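Local coordinates for protein transcriptional regulator, TetR family (Vibrio parahaemolyticus, PDB 3HE0) that probably binds operator DNA through an N-terminal helix-turn-helix domain and regulates transcription, as a member of the TetR family, at the interface of chains A and B. Numbering follows the deposited sequence. Chains: chain A/B, Transcriptional regulator, TetR family.

Contact 1 and contact 2 are two patches of one two-fold symmetric interface between the C-terminal domains of chains A and B. The centres of their C-alpha atoms lie about 16 Å apart. Helix 152-158 of chain B serves both: B:Glu153, B:Val154 and B:Gly157 belong to contact 1, B:Leu158 to contact 2. Contact 1 is mainly apolar and packs this helix and the start of helix 160-171 of chain B against helix 160-171 and the loop after it in chain A. Contact 2 adds salt bridges and stacked histidines at the C-terminal ends. TetR-family regulators typically act as dimers, so the two patches probably hold the biological dimer together.

Contact 1: the interface of chains A and B. Residues chain A 165-166, 169, 175, 177; chain B 153-154, 157, 161.
B:Val154 is the centre of this helix-packing patch and loses 55 Å² to chain A. The B:Val154 CG2 methyl meets A:Leu177 CD1 at 3.6 Å, the two side chains reaching toward each other tip to tip. B:Val154 CG2 also lies over one face of the A:Tyr175 ring, toward the rim, 4.1 Å from A:Tyr175 CE1. The valine puts CG1 anti to the backbone N (chi1 171°), which leaves CG2 beside that N and turned to chain A. The A:Leu166 CD2 methyl packs on the backbone of helix 152-158, 3.8 Å from B:Val154 CA and 4.0 Å from B:Gly157 CA. The glycine has no side chain to hold the leucine off.

B:Glu153 uses its aliphatic part here. B:Glu153 CB lies 3.7 Å from A:Tyr175 CD2, and the chain then bends at chi2 (-88°). A:Lys169 crosses this glutamate at about a right angle, with CD near the carboxylate oxygen OE1. A:Lys169 NZ stays 5.1 Å from B:Glu153 OE1, so any attraction is long-range. B:Glu161 OE2 is also in its neighbourhood, and the lysine may feel both carboxylates. Further along, the A:Ala165 CB methyl packs on B:Glu161 CG at 3.5 Å, beside the bend in the glutamate chain.

Behind the first shell, the A:Tyr175 hydroxyl OH donates a hydrogen bond to the backbone O of A:Leu166. The hydroxyl sits above the carbonyl plane, not on a lone pair. This bond ties the loop residue to helix 160-171 and helps to fix the ring. The tyrosine CG stands in the crowded position between the backbone N and the carbonyl carbon (chi1 61°). The patch, with its twin, joins the C-terminal domains of the two chains by apolar packing and probably helps to hold the regulator as a dimer.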
# COMPACT_ATOMS: atom_id res chain seq x y z
N ALA A 165 4.37 4.54 -0.68
CA ALA A 165 5.11 3.46 -0.08
C ALA A 165 6.32 3.96 0.66
O ALA A 165 6.61 3.49 1.75
CB ALA A 165 5.51 2.43 -1.14
N LEU A 166 7.03 4.91 0.07
CA LEU A 166 8.19 5.50 0.73
C LEU A 166 7.76 6.22 2.02
O LEU A 166 8.39 6.09 3.08
CB LEU A 166 8.90 6.50 -0.19
CG LEU A 166 9.89 6.00 -1.24
CD1 LEU A 166 10.38 7.20 -2.00
CD2 LEU A 166 11.03 5.31 -0.59
N LYS A 169 6.68 3.66 4.69
CA LYS A 169 7.87 3.03 5.28
C LYS A 169 8.78 4.01 6.03
O LYS A 169 9.51 3.59 6.94
CB LYS A 169 8.65 2.25 4.20
CG LYS A 169 7.96 0.94 3.77
CD LYS A 169 8.94 -0.09 3.18
CE LYS A 169 8.27 -1.46 2.95
NZ LYS A 169 7.95 -2.16 4.24
N TYR A 175 13.63 3.81 7.37
CA TYR A 175 14.78 4.64 7.01
C TYR A 175 14.50 6.13 7.32
O TYR A 175 13.34 6.57 7.33
CB TYR A 175 15.11 4.48 5.53
CG TYR A 175 13.96 4.92 4.68
CD1 TYR A 175 13.84 6.25 4.27
CD2 TYR A 175 12.96 4.02 4.32
CE1 TYR A 175 12.77 6.66 3.51
CE2 TYR A 175 11.88 4.42 3.55
CZ TYR A 175 11.79 5.73 3.15
OH TYR A 175 10.72 6.12 2.39
N LEU A 177 15.24 10.04 6.02
CA LEU A 177 15.51 10.71 4.76
C LEU A 177 15.74 12.20 5.01
O LEU A 177 14.81 12.91 5.42
CB LEU A 177 14.31 10.50 3.82
CG LEU A 177 14.58 9.97 2.41
CD1 LEU A 177 15.43 8.71 2.45
CD2 LEU A 177 13.27 9.68 1.71
N GLU B 153 16.26 0.65 0.66
CA GLU B 153 14.85 0.83 0.95
C GLU B 153 14.25 1.87 0.03
O GLU B 153 13.13 1.72 -0.39
CB GLU B 153 14.65 1.27 2.41
CG GLU B 153 14.79 0.10 3.42
CD GLU B 153 13.47 -0.64 3.65
OE1 GLU B 153 12.59 -0.64 2.74
OE2 GLU B 153 13.31 -1.23 4.75
N VAL B 154 15.01 2.90 -0.30
CA VAL B 154 14.51 3.96 -1.18
C VAL B 154 14.48 3.45 -2.61
O VAL B 154 13.50 3.67 -3.33
CB VAL B 154 15.34 5.22 -1.09
CG1 VAL B 154 14.94 6.20 -2.16
CG2 VAL B 154 15.17 5.84 0.30
N GLY B 157 11.55 1.21 -2.76
CA GLY B 157 10.39 2.07 -2.79
C GLY B 157 10.10 2.68 -4.16
O GLY B 157 8.96 2.91 -4.47
N GLU B 161 7.86 -1.24 -5.43
CA GLU B 161 6.55 -0.73 -4.97
C GLU B 161 5.69 -0.19 -6.12
O GLU B 161 4.47 -0.05 -5.98
CB GLU B 161 6.72 0.33 -3.90
CG GLU B 161 7.40 -0.17 -2.64
CD GLU B 161 6.56 -1.21 -1.89
OE1 GLU B 161 5.29 -1.23 -2.02
OE2 GLU B 161 7.18 -2.03 -1.17

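Contact 2: the interface of chains A and B. Residues chain A 148, 188-189, 191-192, 194, 196; chain B 148, 158, 191-192, 194, 196.
The C-terminal histidines and the two Asp191 residues bury the most surface in this patch. A:His196 and B:His196 stack face to face, with ring centroids 3.7 Å apart and planes 6° from parallel. CE1 of each ring sits over the centre of the other. The side chains themselves cross at about a right angle. Each ring is held by its own chain: A:His196 NE2 donates to the backbone O of A:Asp191 at 2.7 Å, in the ring plane and on a carbonyl lone pair. The bond is fairly straight, 156° at H, and its twin in chain B is alike. It fixes the rotation of each imidazole.

The A:Asp191 carboxylate reaches across to chain B. A:Asp191 OD2 forms a salt bridge with B:Lys148 NZ at 2.8 Å and accepts its hydrogen bond through the anti lone pair. In the twin, A:Lys148 NZ lies 2.9 Å from B:Asp191 OD2. Each lysine NZ also donates to the backbone O atoms of Ala192 and Ile194 in its own chain, from above both carbonyl planes. The ammonium group is thus gripped by the carboxylate and by backbone oxygens of its own chain, which probably favours its charged form. The lysine chain gets there by a bend at chi4 (58° in A:Lys148). Each carboxylate also meets CD2 of the partner histidine tip to tip, its plane steeply turned from the ring.

Small residues probably allow the close approach of the helices. A:Ala192 CB meets B:Ala192 CB at 3.8 Å. A:Ala188 CB rests on B:Leu158 CD1 at 3.7 Å. The patch lies where the two copies of helix 179-193 cross, with the C-terminal tails after them and the loop residue Lys148 alongside.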
# COMPACT_ATOMS: atom_id res chain seq x y z
N LYS A 148 6.27 9.70 -20.76
CA LYS A 148 6.04 8.46 -21.48
C LYS A 148 4.54 8.27 -21.78
O LYS A 148 3.66 8.59 -20.95
CB LYS A 148 6.52 7.25 -20.65
CG LYS A 148 8.02 7.22 -20.21
CD LYS A 148 8.43 5.78 -19.74
CE LYS A 148 9.90 5.64 -19.33
NZ LYS A 148 10.35 6.55 -18.22
N ALA A 188 14.06 10.90 -8.80
CA ALA A 188 14.13 9.54 -9.31
C ALA A 188 12.76 9.08 -9.83
O ALA A 188 12.65 8.41 -10.87
CB ALA A 188 14.68 8.57 -8.26
N SER A 189 11.72 9.44 -9.08
CA SER A 189 10.35 9.10 -9.47
C SER A 189 9.95 9.85 -10.75
O SER A 189 9.26 9.29 -11.59
CB SER A 189 9.36 9.31 -8.31
OG SER A 189 9.25 10.65 -7.90
N ASP A 191 12.04 10.53 -13.09
CA ASP A 191 12.70 9.71 -14.11
C ASP A 191 11.81 8.56 -14.59
O ASP A 191 11.89 8.16 -15.77
CB ASP A 191 14.00 9.10 -13.59
CG ASP A 191 15.16 10.09 -13.59
OD1 ASP A 191 15.02 11.12 -14.28
OD2 ASP A 191 16.20 9.81 -12.92
N ALA A 192 11.01 8.00 -13.69
CA ALA A 192 10.15 6.88 -14.06
C ALA A 192 9.14 7.32 -15.12
O ALA A 192 8.84 6.57 -16.00
CB ALA A 192 9.43 6.30 -12.82
N ILE A 194 9.16 10.37 -17.09
CA ILE A 194 9.61 11.13 -18.26
C ILE A 194 10.26 10.20 -19.30
O ILE A 194 10.72 9.07 -18.99
CB ILE A 194 10.53 12.32 -17.89
CG1 ILE A 194 11.88 11.86 -17.32
CG2 ILE A 194 9.83 13.28 -16.92
CD1 ILE A 194 12.98 12.96 -17.42
N HIS A 196 13.27 9.36 -21.93
CA HIS A 196 14.73 9.52 -21.77
C HIS A 196 15.46 9.38 -23.11
O HIS A 196 16.61 9.85 -23.21
CB HIS A 196 15.31 8.52 -20.77
CG HIS A 196 14.91 8.80 -19.35
ND1 HIS A 196 15.57 9.71 -18.55
CD2 HIS A 196 13.91 8.29 -18.59
CE1 HIS A 196 15.00 9.74 -17.36
NE2 HIS A 196 13.99 8.89 -17.35
OXT HIS A 196 14.91 8.79 -24.08
N LYS B 148 21.31 4.60 -8.98
CA LYS B 148 21.50 5.84 -8.22
C LYS B 148 22.00 5.47 -6.83
O LYS B 148 21.61 4.45 -6.26
CB LYS B 148 20.19 6.63 -8.11
CG LYS B 148 19.60 7.16 -9.44
CD LYS B 148 18.25 7.86 -9.19
CE LYS B 148 17.70 8.56 -10.43
NZ LYS B 148 17.15 7.65 -11.50
N LEU B 158 11.13 2.97 -4.96
CA LEU B 158 10.97 3.67 -6.22
C LEU B 158 10.63 2.76 -7.36
O LEU B 158 10.19 3.27 -8.40
CB LEU B 158 12.25 4.38 -6.60
CG LEU B 158 12.53 5.66 -5.82
CD1 LEU B 158 14.03 5.90 -5.83
CD2 LEU B 158 11.67 6.84 -6.32
N ASP B 191 13.95 2.88 -15.07
CA ASP B 191 14.39 4.26 -15.18
C ASP B 191 14.45 4.98 -13.83
O ASP B 191 15.28 5.86 -13.62
CB ASP B 191 13.48 5.07 -16.12
CG ASP B 191 13.76 4.81 -17.58
OD1 ASP B 191 14.80 4.22 -17.90
OD2 ASP B 191 12.94 5.21 -18.43
N ALA B 192 13.55 4.65 -12.91
CA ALA B 192 13.55 5.35 -11.64
C ALA B 192 14.86 5.09 -10.89
O ALA B 192 15.34 5.98 -10.20
CB ALA B 192 12.35 4.96 -10.76
N ILE B 194 17.94 3.66 -12.21
CA ILE B 194 19.23 3.79 -12.87
C ILE B 194 19.65 5.26 -12.95
O ILE B 194 18.81 6.15 -12.88
CB ILE B 194 19.27 3.13 -14.28
CG1 ILE B 194 18.33 3.83 -15.27
CG2 ILE B 194 18.94 1.63 -14.20
CD1 ILE B 194 18.56 3.38 -16.75
N HIS B 196 20.95 8.43 -15.10
CA HIS B 196 20.80 8.90 -16.46
C HIS B 196 21.84 9.98 -16.74
O HIS B 196 22.47 10.55 -15.84
CB HIS B 196 19.39 9.44 -16.70
CG HIS B 196 18.32 8.43 -16.43
ND1 HIS B 196 17.90 7.53 -17.38
CD2 HIS B 196 17.60 8.18 -15.31
CE1 HIS B 196 16.94 6.77 -16.87
NE2 HIS B 196 16.74 7.14 -15.61
OXT HIS B 196 22.05 10.30 -17.90